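Local coordinates for motility-associated killing factor MakB (Vibrio cholerae serotype O1, PDB 6W1W), which is probably one component of a tripartite cytotoxin, a protein structurally similar to alpha-pore-forming toxins that likely acts together with partner proteins to damage host-cell membranes, at residues L36-V41 / V49-R54; V197-G202 / V345-N350; S27-T32 / N268-F273; A154-A159 / T247-E252. One frame throughout, in Å; residues are numbered along the deposited sequence. Where two conformers were deposited one is given.

Interaction 1: residues L36-V41 / V49-R54; sequences LFIGHV and VEVRSR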
loop_
_atom_site.group_PDB
_atom_site.type_symbol
_atom_site.label_atom_id
_atom_site.label_comp_id
_atom_site.label_asym_id
_atom_site.label_seq_id
_atom_site.Cartn_x
_atom_site.Cartn_y
_atom_site.Cartn_z
ATOM N N LEU A 36 13.008 -1.302 -10.139
ATOM C CA LEU A 36 12.937 -1.092 -11.581
ATOM C C LEU A 36 14.328 -0.936 -12.184
ATOM O O LEU A 36 15.130 -0.115 -11.733
ATOM C CB LEU A 36 12.085 0.140 -11.891
ATOM C CG LEU A 36 11.268 0.093 -13.186
ATOM C CD1 LEU A 36 10.221 1.193 -13.216
ATOM C CD2 LEU A 36 12.153 0.184 -14.407
ATOM N N PHE A 37 14.606 -1.740 -13.208
ATOM C CA PHE A 37 15.861 -1.726 -13.943
ATOM C C PHE A 37 15.551 -1.622 -15.429
ATOM O O PHE A 37 14.618 -2.266 -15.915
ATOM C CB PHE A 37 16.682 -2.994 -13.655
ATOM C CG PHE A 37 17.979 -3.076 -14.417
ATOM C CD1 PHE A 37 18.012 -3.549 -15.717
ATOM C CD2 PHE A 37 19.173 -2.704 -13.819
ATOM C CE1 PHE A 37 19.205 -3.629 -16.410
ATOM C CE2 PHE A 37 20.371 -2.786 -14.508
ATOM C CZ PHE A 37 20.386 -3.248 -15.803
ATOM N N ILE A 38 16.325 -0.812 -16.150
ATOM C CA ILE A 38 16.147 -0.645 -17.591
ATOM C C ILE A 38 17.522 -0.645 -18.244
ATOM O O ILE A 38 18.306 0.291 -18.044
ATOM C CB ILE A 38 15.383 0.638 -17.951
ATOM C CG1 ILE A 38 13.960 0.584 -17.394
ATOM C CG2 ILE A 38 15.357 0.822 -19.459
ATOM C CD1 ILE A 38 13.042 1.659 -17.907
ATOM N N GLY A 39 17.814 -1.689 -19.022
ATOM C CA GLY A 39 19.059 -1.799 -19.752
ATOM C C GLY A 39 18.952 -1.220 -21.149
ATOM O O GLY A 39 18.070 -0.413 -21.452
ATOM N N HIS A 40 19.864 -1.655 -22.016
ATOM C CA HIS A 40 20.000 -1.095 -23.352
ATOM C C HIS A 40 19.587 -2.109 -24.412
ATOM O O HIS A 40 19.650 -3.325 -24.198
ATOM C CB HIS A 40 21.440 -0.642 -23.601
ATOM C CG HIS A 40 21.993 0.228 -22.516
ATOM N ND1 HIS A 40 22.742 -0.268 -21.471
ATOM C CD2 HIS A 40 21.893 1.562 -22.306
ATOM C CE1 HIS A 40 23.087 0.722 -20.669
ATOM N NE2 HIS A 40 22.583 1.844 -21.152
ATOM N N VAL A 41 19.159 -1.588 -25.562
ATOM C CA VAL A 41 18.828 -2.405 -26.723
ATOM C C VAL A 41 19.957 -2.303 -27.740
ATOM O O VAL A 41 21.069 -1.873 -27.415
ATOM C CB VAL A 41 17.481 -1.988 -27.343
ATOM C CG1 VAL A 41 16.388 -2.059 -26.303
ATOM C CG2 VAL A 41 17.568 -0.588 -27.936
ATOM N N VAL A 49 17.160 6.146 -23.923
ATOM C CA VAL A 49 18.058 6.893 -23.045
ATOM C C VAL A 49 17.263 7.907 -22.236
ATOM O O VAL A 49 17.536 8.138 -21.052
ATOM C CB VAL A 49 19.177 7.568 -23.862
ATOM C CG1 VAL A 49 20.203 8.213 -22.939
ATOM C CG2 VAL A 49 19.849 6.561 -24.782
ATOM N N GLU A 50 16.246 8.505 -22.862
ATOM C CA GLU A 50 15.349 9.405 -22.148
ATOM C C GLU A 50 14.560 8.662 -21.074
ATOM O O GLU A 50 14.369 9.180 -19.967
ATOM C CB GLU A 50 14.410 10.084 -23.145
ATOM C CG GLU A 50 13.645 11.275 -22.595
ATOM C CD GLU A 50 12.881 12.015 -23.675
ATOM O OE1 GLU A 50 13.529 12.616 -24.560
ATOM O OE2 GLU A 50 11.632 11.986 -23.646
ATOM N N VAL A 51 14.108 7.442 -21.375
ATOM C CA VAL A 51 13.294 6.695 -20.417
ATOM C C VAL A 51 14.131 6.267 -19.218
ATOM O O VAL A 51 13.668 6.316 -18.071
ATOM C CB VAL A 51 12.622 5.493 -21.110
ATOM C CG1 VAL A 51 12.294 4.403 -20.113
ATOM C CG2 VAL A 51 11.356 5.942 -21.808
ATOM N N ARG A 52 15.375 5.845 -19.459
ATOM C CA ARG A 52 16.252 5.464 -18.357
ATOM C C ARG A 52 16.452 6.624 -17.393
ATOM O O ARG A 52 16.460 6.432 -16.170
ATOM C CB ARG A 52 17.601 4.985 -18.892
ATOM C CG ARG A 52 17.984 3.578 -18.469
ATOM C CD ARG A 52 19.369 3.198 -18.980
ATOM N NE ARG A 52 19.595 3.664 -20.345
ATOM C CZ ARG A 52 19.142 3.049 -21.432
ATOM N NH1 ARG A 52 19.397 3.546 -22.632
ATOM N NH2 ARG A 52 18.431 1.936 -21.319
ATOM N N SER A 53 16.609 7.837 -17.926
ATOM C CA SER A 53 16.783 9.006 -17.073
ATOM C C SER A 53 15.542 9.270 -16.235
ATOM O O SER A 53 15.641 9.498 -15.026
ATOM C CB SER A 53 17.124 10.228 -17.923
ATOM O OG SER A 53 18.376 10.055 -18.558
ATOM N N ARG A 54 14.360 9.233 -16.855
ATOM C CA ARG A 54 13.149 9.605 -16.134
ATOM C C ARG A 54 12.746 8.576 -15.086
ATOM O O ARG A 54 11.994 8.916 -14.166
ATOM C CB ARG A 54 12.013 9.853 -17.122
ATOM C CG ARG A 54 12.418 10.776 -18.250
ATOM C CD ARG A 54 11.265 11.585 -18.803
ATOM N NE ARG A 54 11.694 12.353 -19.968
ATOM C CZ ARG A 54 10.962 13.287 -20.563
ATOM N NH1 ARG A 54 9.755 13.584 -20.105
ATOM N NH2 ARG A 54 11.442 13.929 -21.620
#
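I38 opens the contact between the loop after helix 9-35 and the side of helix 46-66. Its CB points toward the helix, and its CD1 meets V51 CG1 at 3.6 Å, the two side chains crossing at about a right angle. The other branch, CG2, anti to the backbone N, lies 3.8 Å from R52 NH2 and also near R52 CG. The carbonyl of I38 leans on this arginine too, its O sitting 3.2 Å from R52 CD and near the plane of the guanidinium, at its edge. G39 O approaches the same edge at NH2, but too closely in the model to support any bond. Next along, H40 brings CD2 over the centre of one guanidinium face, 3.2 Å above the plane; ring and guanidinium are 50° apart, so they do not stack in parallel. The contact belongs to a helix-loop-helix connection, 9-35 to 46-66, whose loop backbone also bonds to strand 209-220 (F37 with S213, G39 with F211). Thus the aliphatic part of R52 packs on I38 and a guanidinium face lies under H40; the charge, paired outside by a salt bridge from NH1 to D44, would probably disfavour a protonated imidazole, though D44 would offset part of this.

Interaction 2: residues V197-G202 / V345-N350; sequences VTISYG and VNTLNN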
loop_
_atom_site.group_PDB
_atom_site.type_symbol
_atom_site.label_atom_id
_atom_site.label_comp_id
_atom_site.label_asym_id
_atom_site.label_seq_id
_atom_site.Cartn_x
_atom_site.Cartn_y
_atom_site.Cartn_z
ATOM N N VAL A 197 8.358 -10.774 -5.803
ATOM C CA VAL A 197 8.281 -11.476 -7.078
ATOM C C VAL A 197 8.925 -10.580 -8.130
ATOM O O VAL A 197 8.325 -9.606 -8.593
ATOM C CB VAL A 197 6.838 -11.830 -7.444
ATOM C CG1 VAL A 197 6.799 -12.583 -8.760
ATOM C CG2 VAL A 197 6.206 -12.634 -6.338
ATOM N N THR A 198 10.153 -10.915 -8.508
ATOM C CA THR A 198 10.824 -10.260 -9.621
ATOM C C THR A 198 10.369 -10.892 -10.932
ATOM O O THR A 198 10.477 -12.110 -11.109
ATOM C CB THR A 198 12.336 -10.385 -9.472
ATOM O OG1 THR A 198 12.727 -9.952 -8.164
ATOM C CG2 THR A 198 13.041 -9.550 -10.528
ATOM N N ILE A 199 9.855 -10.073 -11.843
ATOM C CA ILE A 199 9.584 -10.476 -13.220
ATOM C C ILE A 199 10.628 -9.805 -14.100
ATOM O O ILE A 199 10.746 -8.573 -14.102
ATOM C CB ILE A 199 8.168 -10.086 -13.668
ATOM C CG1 ILE A 199 7.129 -10.522 -12.640
ATOM C CG2 ILE A 199 7.856 -10.683 -15.031
ATOM C CD1 ILE A 199 5.726 -10.063 -12.986
ATOM N N SER A 200 11.376 -10.604 -14.858
ATOM C CA SER A 200 12.505 -10.097 -15.631
ATOM C C SER A 200 12.234 -10.303 -17.115
ATOM O O SER A 200 12.260 -11.436 -17.607
ATOM C CB SER A 200 13.811 -10.776 -15.215
ATOM O OG SER A 200 14.149 -11.833 -16.092
ATOM N N TYR A 201 11.990 -9.208 -17.820
ATOM C CA TYR A 201 11.728 -9.237 -19.248
ATOM C C TYR A 201 13.038 -9.085 -20.013
ATOM O O TYR A 201 14.087 -8.757 -19.447
ATOM C CB TYR A 201 10.744 -8.130 -19.636
ATOM C CG TYR A 201 9.465 -8.154 -18.826
ATOM C CD1 TYR A 201 9.386 -7.521 -17.586
ATOM C CD2 TYR A 201 8.341 -8.814 -19.292
ATOM C CE1 TYR A 201 8.217 -7.549 -16.834
ATOM C CE2 TYR A 201 7.173 -8.850 -18.552
ATOM C CZ TYR A 201 7.111 -8.217 -17.325
ATOM O OH TYR A 201 5.940 -8.261 -16.596
ATOM N N GLY A 202 12.963 -9.331 -21.318
ATOM C CA GLY A 202 14.117 -9.246 -22.195
ATOM C C GLY A 202 13.668 -9.124 -23.635
ATOM O O GLY A 202 12.493 -9.303 -23.961
ATOM N N VAL A 345 10.455 -14.644 -11.864
ATOM C CA VAL A 345 9.719 -15.102 -13.037
ATOM C C VAL A 345 10.480 -14.606 -14.264
ATOM O O VAL A 345 10.284 -13.479 -14.724
ATOM C CB VAL A 345 8.269 -14.603 -13.029
ATOM C CG1 VAL A 345 7.495 -15.207 -14.185
ATOM C CG2 VAL A 345 7.599 -14.926 -11.708
ATOM N N ASN A 346 11.342 -15.459 -14.811
ATOM C CA ASN A 346 12.195 -15.108 -15.946
ATOM C C ASN A 346 11.450 -15.418 -17.246
ATOM O O ASN A 346 11.307 -16.585 -17.621
ATOM C CB ASN A 346 13.511 -15.879 -15.857
ATOM C CG ASN A 346 14.538 -15.434 -16.886
ATOM O OD1 ASN A 346 14.197 -14.953 -17.967
ATOM N ND2 ASN A 346 15.817 -15.609 -16.553
ATOM N N THR A 347 11.003 -14.374 -17.952
ATOM C CA THR A 347 10.164 -14.570 -19.130
ATOM C C THR A 347 10.948 -14.842 -20.408
ATOM O O THR A 347 10.364 -15.348 -21.375
ATOM C CB THR A 347 9.252 -13.358 -19.361
ATOM O OG1 THR A 347 10.025 -12.256 -19.852
ATOM C CG2 THR A 347 8.550 -12.958 -18.071
ATOM N N LEU A 348 12.237 -14.518 -20.458
ATOM C CA LEU A 348 13.023 -14.904 -21.623
ATOM C C LEU A 348 13.505 -16.348 -21.544
ATOM O O LEU A 348 14.180 -16.813 -22.469
ATOM C CB LEU A 348 14.211 -13.947 -21.824
ATOM C CG LEU A 348 15.263 -13.736 -20.731
ATOM C CD1 LEU A 348 16.659 -13.990 -21.281
ATOM C CD2 LEU A 348 15.175 -12.331 -20.141
ATOM N N ASN A 349 13.160 -17.068 -20.471
ATOM C CA ASN A 349 13.467 -18.486 -20.336
ATOM C C ASN A 349 12.256 -19.335 -19.974
ATOM O O ASN A 349 12.384 -20.562 -19.908
ATOM C CB ASN A 349 14.559 -18.703 -19.273
ATOM C CG ASN A 349 15.914 -18.188 -19.714
ATOM O OD1 ASN A 349 16.667 -18.887 -20.391
ATOM N ND2 ASN A 349 16.238 -16.962 -19.321
ATOM N N ASN A 350 11.094 -18.723 -19.737
ATOM C CA ASN A 350 9.902 -19.392 -19.209
ATOM C C ASN A 350 10.176 -20.131 -17.902
ATOM O O ASN A 350 9.443 -21.053 -17.543
ATOM C CB ASN A 350 9.290 -20.350 -20.231
ATOM C CG ASN A 350 8.312 -19.664 -21.163
ATOM O OD1 ASN A 350 7.875 -18.537 -20.910
ATOM N ND2 ASN A 350 7.947 -20.347 -22.241
#
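V197 CG1 packs against V345 CG2 at 3.8 Å, at the start of a parallel strand pair. Strands 193-203 and 338-346 are the two inner strands of a four-stranded mixed sheet in which 209-220 flanks the first and 351-354 the second; the touching parts run only 7° apart. The ladder has the bonding pattern of parallel strands, with V345 bonding to residues on both sides of its partner I199: V345 N gives a bond to T198 O (2.6 Å), and S200 N gives one to V345 O (3.1 Å). Beyond N346 the second chain leaves the strand, yet the ladder gains one more rung, T347 N to S200 O at 3.2 Å.

I199 and V345 share one face of the sheet, where I199 touches I174 of helix 157-176 and V345 touches L239 of helix 233-245. T347 extends this apolar layer, its CG2 lying 3.9 Å from I199 CG2. Its OG1 takes the place between backbone N and carbonyl carbon (chi1 73°), from which it gives a second bond to S200 O, at 3.3 Å, on the same face of that carbonyl as T347 N. S200 and N346 project to the other face, OG and OD1 being 3.6 Å apart. L348 then brings CD2 to 3.9 Å from G202 CA. Within the turn, N349 ND2 gives a nearly straight bond (167°) to N346 OD1, approaching that oxygen from above its carbonyl plane.

Interaction 3: residues S27-T32 / N268-F273; sequences SNYDAT and NMSEEF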
loop_
_atom_site.group_PDB
_atom_site.type_symbol
_atom_site.label_atom_id
_atom_site.label_comp_id
_atom_site.label_asym_id
_atom_site.label_seq_id
_atom_site.Cartn_x
_atom_site.Cartn_y
_atom_site.Cartn_z
ATOM N N SER A 27 3.103 0.853 0.203
ATOM C CA SER A 27 4.451 0.666 0.730
ATOM C C SER A 27 5.342 -0.142 -0.204
ATOM O O SER A 27 6.571 -0.077 -0.079
ATOM C CB SER A 27 4.398 -0.015 2.100
ATOM O OG SER A 27 3.854 -1.321 2.005
ATOM N N ASN A 28 4.765 -0.892 -1.137
ATOM C CA ASN A 28 5.558 -1.639 -2.101
ATOM C C ASN A 28 5.577 -0.989 -3.478
ATOM O O ASN A 28 6.310 -1.451 -4.358
ATOM C CB ASN A 28 5.059 -3.086 -2.190
ATOM C CG ASN A 28 5.523 -3.928 -1.011
ATOM O OD1 ASN A 28 6.674 -4.364 -0.962
ATOM N ND2 ASN A 28 4.630 -4.152 -0.050
ATOM N N TYR A 29 4.803 0.080 -3.683
ATOM C CA TYR A 29 5.018 0.912 -4.863
ATOM C C TYR A 29 6.400 1.547 -4.813
ATOM O O TYR A 29 7.028 1.766 -5.857
ATOM C CB TYR A 29 3.944 1.993 -4.972
ATOM C CG TYR A 29 4.171 2.959 -6.114
ATOM C CD1 TYR A 29 3.729 2.664 -7.396
ATOM C CD2 TYR A 29 4.824 4.172 -5.910
ATOM C CE1 TYR A 29 3.934 3.541 -8.446
ATOM C CE2 TYR A 29 5.036 5.057 -6.951
ATOM C CZ TYR A 29 4.587 4.737 -8.218
ATOM O OH TYR A 29 4.790 5.611 -9.264
ATOM N N ASP A 30 6.881 1.852 -3.606
ATOM C CA ASP A 30 8.268 2.264 -3.439
ATOM C C ASP A 30 9.216 1.148 -3.861
ATOM O O ASP A 30 10.074 1.338 -4.734
ATOM C CB ASP A 30 8.516 2.676 -1.987
ATOM C CG ASP A 30 9.990 2.846 -1.671
ATOM O OD1 ASP A 30 10.640 3.722 -2.283
ATOM O OD2 ASP A 30 10.495 2.099 -0.810
ATOM N N ALA A 31 9.051 -0.039 -3.263
ATOM C CA ALA A 31 9.912 -1.175 -3.583
ATOM C C ALA A 31 9.887 -1.496 -5.071
ATOM O O ALA A 31 10.926 -1.811 -5.663
ATOM C CB ALA A 31 9.491 -2.397 -2.771
ATOM N N THR A 32 8.708 -1.417 -5.693
ATOM C CA THR A 32 8.625 -1.566 -7.142
ATOM C C THR A 32 9.474 -0.513 -7.847
ATOM O O THR A 32 10.126 -0.803 -8.858
ATOM C CB THR A 32 7.165 -1.464 -7.600
ATOM O OG1 THR A 32 6.358 -2.408 -6.884
ATOM C CG2 THR A 32 7.038 -1.722 -9.103
ATOM N N ASN A 268 -1.592 2.171 -12.712
ATOM C CA ASN A 268 -2.668 1.523 -11.970
ATOM C C ASN A 268 -2.285 1.293 -10.517
ATOM O O ASN A 268 -3.139 1.391 -9.627
ATOM C CB ASN A 268 -3.051 0.202 -12.632
ATOM C CG ASN A 268 -3.683 0.397 -13.994
ATOM O OD1 ASN A 268 -3.247 -0.191 -14.983
ATOM N ND2 ASN A 268 -4.723 1.221 -14.052
ATOM N N MET A 269 -1.014 0.981 -10.263
ATOM C CA MET A 269 -0.551 0.836 -8.888
ATOM C C MET A 269 -0.701 2.142 -8.119
ATOM O O MET A 269 -1.099 2.136 -6.947
ATOM C CB MET A 269 0.904 0.373 -8.874
ATOM C CG MET A 269 1.284 -0.538 -7.718
ATOM S SD MET A 269 2.932 -1.260 -7.955
ATOM C CE MET A 269 2.916 -1.629 -9.713
ATOM N N SER A 270 -0.380 3.275 -8.760
ATOM C CA SER A 270 -0.456 4.561 -8.076
ATOM C C SER A 270 -1.890 4.953 -7.761
ATOM O O SER A 270 -2.130 5.652 -6.772
ATOM C CB SER A 270 0.205 5.654 -8.914
ATOM O OG SER A 270 1.614 5.506 -8.924
ATOM N N GLU A 271 -2.859 4.520 -8.576
ATOM C CA GLU A 271 -4.250 4.867 -8.305
ATOM C C GLU A 271 -4.779 4.237 -7.022
ATOM O O GLU A 271 -5.890 4.575 -6.602
ATOM C CB GLU A 271 -5.139 4.475 -9.486
ATOM C CG GLU A 271 -4.717 5.065 -10.826
ATOM C CD GLU A 271 -4.765 6.590 -10.870
ATOM O OE1 GLU A 271 -5.386 7.211 -9.980
ATOM O OE2 GLU A 271 -4.182 7.170 -11.812
ATOM N N GLU A 272 -4.020 3.336 -6.395
ATOM C CA GLU A 272 -4.364 2.847 -5.068
ATOM C C GLU A 272 -4.060 3.868 -3.981
ATOM O O GLU A 272 -4.554 3.715 -2.858
ATOM C CB GLU A 272 -3.626 1.535 -4.781
ATOM C CG GLU A 272 -3.921 0.424 -5.794
ATOM C CD GLU A 272 -5.403 0.091 -5.900
ATOM O OE1 GLU A 272 -6.039 -0.159 -4.853
ATOM O OE2 GLU A 272 -5.934 0.091 -7.032
ATOM N N PHE A 273 -3.267 4.899 -4.290
ATOM C CA PHE A 273 -3.089 6.009 -3.358
ATOM C C PHE A 273 -4.406 6.730 -3.100
ATOM O O PHE A 273 -4.666 7.178 -1.976
ATOM C CB PHE A 273 -2.062 7.007 -3.900
ATOM C CG PHE A 273 -0.628 6.588 -3.726
ATOM C CD1 PHE A 273 -0.007 5.767 -4.659
ATOM C CD2 PHE A 273 0.114 7.051 -2.650
ATOM C CE1 PHE A 273 1.319 5.394 -4.511
ATOM C CE2 PHE A 273 1.442 6.683 -2.492
ATOM C CZ PHE A 273 2.046 5.851 -3.425
#
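Y29 is met by F273, M269 and S270 from residues 269-273, where helix 251-270 runs out into a turn. F273 presents its edge to one face of the tyrosine ring, an offset edge-to-face pair with planes at 90° and centroids 5.7 Å apart; the touching atom is F273 CE1, 4.0 Å from Y29 CD2. M269 comes instead to the tyrosine's edge, where its CB lies 3.9 Å from Y29 CD1 near the ring plane. Its SD is 5.4 Å from the Y29 centroid and 78° off the ring normal, a Met-aromatic contact at the edge. S270 OG approaches the ring obliquely, 3.1 Å from Y29 CE1. The methionine and T32 reach toward each other tip to tip, with SD 3.8 Å from T32 OG1.

These contacts join two parts of the helical bundle, helix 9-35 and the C-terminal region of helix 251-270. A type I turn from S270 to F273, closed by the bond from F273 N to S270 O, sets these two residues against one tyrosine. With CG anti to the backbone N (chi1 175°), Y29 extends from its helix toward residues 269-273; its side chain also touches L58 and M62 of helix 46-66.

Further out, S270 OG is hydrogen-bonded to E139 OE2 of helix 100-151, and Y29 OH makes a weak bond to the same oxygen. T32 OG1 bonds to N28 O on its own helix and to A215 O of strand 209-220.

Interaction 4: residues A154-A159 / T247-E252; sequences ASEEQA and TLASEE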
loop_
_atom_site.group_PDB
_atom_site.type_symbol
_atom_site.label_atom_id
_atom_site.label_comp_id
_atom_site.label_asym_id
_atom_site.label_seq_id
_atom_site.Cartn_x
_atom_site.Cartn_y
_atom_site.Cartn_z
ATOM N N ALA A 154 5.571 2.949 -35.644
ATOM C CA ALA A 154 4.141 2.764 -35.859
ATOM C C ALA A 154 3.812 1.621 -36.814
ATOM O O ALA A 154 2.682 1.122 -36.786
ATOM C CB ALA A 154 3.518 4.058 -36.380
ATOM N N SER A 155 4.761 1.193 -37.653
ATOM C CA SER A 155 4.502 0.072 -38.552
ATOM C C SER A 155 4.305 -1.245 -37.810
ATOM O O SER A 155 3.900 -2.232 -38.436
ATOM C CB SER A 155 5.643 -0.072 -39.563
ATOM O OG SER A 155 6.850 -0.446 -38.924
ATOM N N GLU A 156 4.570 -1.280 -36.504
ATOM C CA GLU A 156 4.443 -2.481 -35.687
ATOM C C GLU A 156 3.519 -2.251 -34.497
ATOM O O GLU A 156 3.715 -2.838 -33.431
ATOM C CB GLU A 156 5.812 -2.955 -35.202
ATOM C CG GLU A 156 6.807 -3.235 -36.311
ATOM C CD GLU A 156 8.159 -3.686 -35.783
ATOM O OE1 GLU A 156 9.035 -2.824 -35.565
ATOM O OE2 GLU A 156 8.346 -4.904 -35.579
ATOM N N GLU A 157 2.506 -1.397 -34.665
ATOM C CA GLU A 157 1.630 -1.066 -33.546
ATOM C C GLU A 157 0.847 -2.286 -33.077
ATOM O O GLU A 157 0.831 -2.605 -31.882
ATOM C CB GLU A 157 0.681 0.067 -33.933
ATOM C CG GLU A 157 -0.268 0.433 -32.808
ATOM C CD GLU A 157 -1.254 1.514 -33.186
ATOM O OE1 GLU A 157 -1.572 1.643 -34.387
ATOM O OE2 GLU A 157 -1.715 2.233 -32.273
ATOM N N GLN A 158 0.190 -2.983 -34.010
ATOM C CA GLN A 158 -0.590 -4.161 -33.640
ATOM C C GLN A 158 0.279 -5.199 -32.942
ATOM O O GLN A 158 -0.111 -5.748 -31.904
ATOM C CB GLN A 158 -1.255 -4.758 -34.876
ATOM C CG GLN A 158 -2.166 -3.790 -35.611
ATOM C CD GLN A 158 -2.992 -4.466 -36.694
ATOM O OE1 GLN A 158 -3.042 -5.695 -36.783
ATOM N NE2 GLN A 158 -3.646 -3.660 -37.524
ATOM N N ALA A 159 1.473 -5.463 -33.484
ATOM C CA ALA A 159 2.407 -6.372 -32.824
ATOM C C ALA A 159 2.791 -5.881 -31.431
ATOM O O ALA A 159 3.050 -6.694 -30.535
ATOM C CB ALA A 159 3.658 -6.553 -33.687
ATOM N N THR A 247 8.390 -12.600 -30.810
ATOM C CA THR A 247 9.139 -13.070 -31.962
ATOM C C THR A 247 8.629 -12.486 -33.267
ATOM O O THR A 247 9.264 -12.686 -34.306
ATOM C CB THR A 247 9.095 -14.604 -32.035
ATOM O OG1 THR A 247 7.731 -15.044 -32.121
ATOM C CG2 THR A 247 9.755 -15.224 -30.802
ATOM N N LEU A 248 7.511 -11.766 -33.235
ATOM C CA LEU A 248 6.943 -11.138 -34.416
ATOM C C LEU A 248 7.321 -9.669 -34.546
ATOM O O LEU A 248 6.999 -9.052 -35.567
ATOM C CB LEU A 248 5.417 -11.279 -34.391
ATOM C CG LEU A 248 4.937 -12.654 -33.919
ATOM C CD1 LEU A 248 3.454 -12.617 -33.602
ATOM C CD2 LEU A 248 5.246 -13.719 -34.960
ATOM N N ALA A 249 8.003 -9.106 -33.552
ATOM C CA ALA A 249 8.316 -7.687 -33.501
ATOM C C ALA A 249 9.825 -7.476 -33.481
ATOM O O ALA A 249 10.594 -8.354 -33.081
ATOM C CB ALA A 249 7.684 -7.027 -32.267
ATOM N N SER A 250 10.236 -6.284 -33.909
ATOM C CA SER A 250 11.643 -5.920 -33.962
ATOM C C SER A 250 12.187 -5.635 -32.560
ATOM O O SER A 250 11.452 -5.581 -31.568
ATOM C CB SER A 250 11.843 -4.705 -34.864
ATOM O OG SER A 250 11.008 -3.638 -34.452
ATOM N N GLU A 251 13.507 -5.437 -32.492
ATOM C CA GLU A 251 14.168 -5.255 -31.202
ATOM C C GLU A 251 13.617 -4.046 -30.457
ATOM O O GLU A 251 13.244 -4.144 -29.282
ATOM C CB GLU A 251 15.676 -5.116 -31.404
ATOM C CG GLU A 251 16.372 -6.399 -31.812
ATOM C CD GLU A 251 17.495 -6.763 -30.865
ATOM O OE1 GLU A 251 17.591 -6.127 -29.791
ATOM O OE2 GLU A 251 18.280 -7.680 -31.194
ATOM N N GLU A 252 13.564 -2.890 -31.125
ATOM C CA GLU A 252 13.048 -1.691 -30.474
ATOM C C GLU A 252 11.574 -1.841 -30.126
ATOM O O GLU A 252 11.145 -1.456 -29.031
ATOM C CB GLU A 252 13.263 -0.468 -31.366
ATOM C CG GLU A 252 14.681 0.077 -31.350
ATOM C CD GLU A 252 14.764 1.494 -31.884
ATOM O OE1 GLU A 252 13.749 2.223 -31.808
ATOM O OE2 GLU A 252 15.845 1.881 -32.377
#
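E156 points its carboxylate at S250, one oxygen for each polar group of the serine. OE2 accepts from S250 N at 2.9 Å with an angle of 150° at the hydrogen; the donor comes on the syn side, 16° out of the carboxylate plane. OE1 is paired with S250 OG, although the modelled 2.4 Å between them is too short for that length to be trusted. The glutamate chain is extended beyond CG, which carries the carboxylate across the gap between the segments. In S250, OG stands between the backbone N and the carbonyl carbon (chi1 54°), on a side from which both groups can face the same carboxylate.

S250 is the N-cap residue of helix 251-270, and E156 holds the same position before helix 157-176, so the pair joins the starts of two helices. The partial positive charge expected at the start of helix 251-270 would probably favour an ionised E156. Beside this polar grip, OE2 also lies 3.5 Å from A249 CA, and in the first turn of its helix A159 turns CB toward A249, the two methyl carbons 4.3 Å apart. A249 O in turn takes a hydrogen bond from Q254 NE2, within the first turn of helix 251-270.

From the N terminus, residues 27-32 open interaction 3 on helix 9-35, and interaction 1 follows, closing the short connection between helices 9-35 and 46-66. Residues 154-159 then open interaction 4 and 197-202 open interaction 2. The chain returns at 247-252 to close interaction 4, joining the starts of helices 157-176 and 251-270; at 268-273 to close interaction 3, tying helix 9-35 to the end region of 251-270; and at 345-350 to close interaction 2, pairing strand 193-203 with the late strand 338-346. Interactions 1 and 4 nest, in series, inside the loop of interaction 3, while interaction 2 crosses both 3 and 4. Interactions 3 and 4 share helix 251-270, with centres about 29 Å apart.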